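PDB 7AHB: phthiocerol synthesis polyketide synthase type I PpsC from Mycobacterium tuberculosis, which takes part in phthiocerol synthesis as a type I polyketide synthase, its acyltransferase domain probably selecting and loading the extender unit. Local coordinates for residues A[160-165]-A[253-258]. Numbering follows the deposited sequence.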
loop_
_atom_site.group_PDB
_atom_site.type_symbol
_atom_site.label_atom_id
_atom_site.label_comp_id
_atom_site.label_asym_id
_atom_site.label_seq_id
_atom_site.Cartn_x
_atom_site.Cartn_y
_atom_site.Cartn_z
ATOM N N THR A 160 -7.874 -3.966 -9.468
ATOM C CA THR A 160 -8.366 -4.070 -8.100
ATOM C C THR A 160 -9.683 -4.821 -8.043
ATOM O O THR A 160 -9.857 -5.696 -7.187
ATOM C CB THR A 160 -8.512 -2.680 -7.494
ATOM O OG1 THR A 160 -7.244 -2.015 -7.588
ATOM C CG2 THR A 160 -8.910 -2.748 -6.062
ATOM N N ALA A 161 -10.587 -4.537 -8.986
ATOM C CA ALA A 161 -11.895 -5.186 -9.017
ATOM C C ALA A 161 -11.774 -6.684 -9.251
ATOM O O ALA A 161 -12.421 -7.486 -8.563
ATOM C CB ALA A 161 -12.760 -4.570 -10.109
ATOM N N VAL A 162 -10.954 -7.078 -10.229
ATOM C CA VAL A 162 -10.774 -8.494 -10.537
ATOM C C VAL A 162 -10.147 -9.214 -9.347
ATOM O O VAL A 162 -10.686 -10.198 -8.839
ATOM C CB VAL A 162 -9.911 -8.663 -11.802
ATOM C CG1 VAL A 162 -9.514 -10.121 -11.975
ATOM C CG2 VAL A 162 -10.644 -8.151 -13.046
ATOM N N ARG A 163 -8.984 -8.736 -8.896
ATOM C CA ARG A 163 -8.267 -9.417 -7.822
ATOM C C ARG A 163 -9.132 -9.533 -6.581
ATOM O O ARG A 163 -9.212 -10.603 -5.972
ATOM C CB ARG A 163 -6.969 -8.684 -7.482
ATOM C CG ARG A 163 -6.177 -9.350 -6.342
ATOM C CD ARG A 163 -5.072 -8.405 -5.841
ATOM N NE ARG A 163 -5.647 -7.128 -5.413
ATOM C CZ ARG A 163 -5.097 -5.941 -5.645
ATOM N NH1 ARG A 163 -3.910 -5.832 -6.270
ATOM N NH2 ARG A 163 -5.715 -4.867 -5.207
ATOM N N SER A 164 -9.786 -8.430 -6.186
ATOM C CA SER A 164 -10.577 -8.446 -4.954
ATOM C C SER A 164 -11.785 -9.366 -5.069
ATOM O O SER A 164 -12.175 -10.000 -4.082
ATOM C CB SER A 164 -11.011 -7.030 -4.570
ATOM O OG SER A 164 -11.913 -6.479 -5.485
ATOM N N ARG A 165 -12.392 -9.461 -6.251
ATOM C CA ARG A 165 -13.497 -10.400 -6.417
ATOM C C ARG A 165 -13.019 -11.843 -6.314
ATOM O O ARG A 165 -13.739 -12.706 -5.789
ATOM C CB ARG A 165 -14.189 -10.183 -7.757
ATOM C CG ARG A 165 -15.416 -11.060 -7.927
ATOM C CD ARG A 165 -15.426 -11.766 -9.282
ATOM N NE ARG A 165 -15.344 -10.820 -10.391
ATOM C CZ ARG A 165 -14.345 -10.761 -11.270
ATOM N NH1 ARG A 165 -13.318 -11.598 -11.182
ATOM N NH2 ARG A 165 -14.373 -9.838 -12.235
ATOM N N SER A 253 -6.496 -14.803 -16.865
ATOM C CA SER A 253 -7.598 -14.841 -17.821
ATOM C C SER A 253 -8.385 -13.538 -17.810
ATOM O O SER A 253 -8.605 -12.921 -18.861
ATOM C CB SER A 253 -8.518 -16.024 -17.499
ATOM O OG SER A 253 -9.558 -16.128 -18.431
ATOM N N GLU A 254 -8.822 -13.101 -16.631
ATOM C CA GLU A 254 -9.708 -11.945 -16.572
ATOM C C GLU A 254 -8.994 -10.654 -16.955
ATOM O O GLU A 254 -9.628 -9.723 -17.462
ATOM C CB GLU A 254 -10.293 -11.809 -15.168
ATOM C CG GLU A 254 -11.058 -13.017 -14.713
ATOM C CD GLU A 254 -12.512 -12.765 -14.643
ATOM O OE1 GLU A 254 -13.143 -12.621 -15.723
ATOM O OE2 GLU A 254 -13.049 -12.710 -13.502
ATOM N N LEU A 255 -7.690 -10.567 -16.696
ATOM C CA LEU A 255 -6.909 -9.389 -17.043
ATOM C C LEU A 255 -6.128 -9.586 -18.340
ATOM O O LEU A 255 -5.191 -8.830 -18.617
ATOM C CB LEU A 255 -5.965 -9.034 -15.894
ATOM C CG LEU A 255 -6.670 -8.683 -14.596
ATOM C CD1 LEU A 255 -5.708 -8.641 -13.410
ATOM C CD2 LEU A 255 -7.386 -7.359 -14.726
ATOM N N ALA A 256 -6.504 -10.586 -19.139
ATOM C CA ALA A 256 -5.774 -10.883 -20.368
ATOM C C ALA A 256 -5.652 -9.651 -21.256
ATOM O O ALA A 256 -4.621 -9.443 -21.900
ATOM C CB ALA A 256 -6.474 -12.007 -21.139
ATOM N N ASP A 257 -6.689 -8.822 -21.293
ATOM C CA ASP A 257 -6.749 -7.670 -22.179
ATOM C C ASP A 257 -6.087 -6.440 -21.589
ATOM O O ASP A 257 -6.039 -5.407 -22.266
ATOM C CB ASP A 257 -8.201 -7.337 -22.519
ATOM C CG ASP A 257 -8.860 -8.416 -23.351
ATOM O OD1 ASP A 257 -8.143 -9.166 -24.048
ATOM O OD2 ASP A 257 -10.101 -8.508 -23.299
ATOM N N LEU A 258 -5.568 -6.532 -20.365
ATOM C CA LEU A 258 -4.885 -5.400 -19.752
ATOM C C LEU A 258 -3.607 -5.082 -20.535
ATOM O O LEU A 258 -2.713 -5.926 -20.671
ATOM C CB LEU A 258 -4.548 -5.705 -18.301
ATOM C CG LEU A 258 -3.946 -4.556 -17.493
ATOM C CD1 LEU A 258 -4.966 -3.453 -17.263
ATOM C CD2 LEU A 258 -3.393 -5.058 -16.171
#
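E254, on helix 248-254, meets helix 153-167 through its CB and its carboxylate. Its CB lies against CG1 of V162, 3.7 Å away, near where the two backbones come closest, with V162 CA and E254 CA 7.0 Å apart. Beyond CB the chain bends at chi2 (-110°) and carries the carboxylate to R165, one helical turn on from V162. There OE2 alone makes a short salt bridge, 2.6 Å from R165 NH1, while NH2 of R165 stays 3.4 Å from OE2 of E254. Guanidinium and carboxylate planes are 43° apart, and the groups do not lie flat against each other in a two-bond pair. The arginine also touches E107 of helix 106-126. The backbone O of E254 accepts a hydrogen bond from NH2 of R158, a second tie to helix 153-167.

L255 leaves helical geometry and opens a type I turn to L258, closed by the bond from L258 N to L255 O (2.9 Å). Its CD2 packs on CG2 of V162 at 3.8 Å, the two side chains running past each other in opposite directions. CG1 of V162, anti to the backbone N (chi1 170°), is nearest the glutamate CB yet also close to CG of L255. At the end of the turn, L258 rests on Q155 and V159 of the same helix and on W290.

Within the acyltransferase domain, the buried V162-L255 packing joins helix 153-167 to the turn after helix 248-254 independently of charge, whereas the partly exposed R165-E254 bridge, gripped at a single oxygen, is probably more sensitive to solvent.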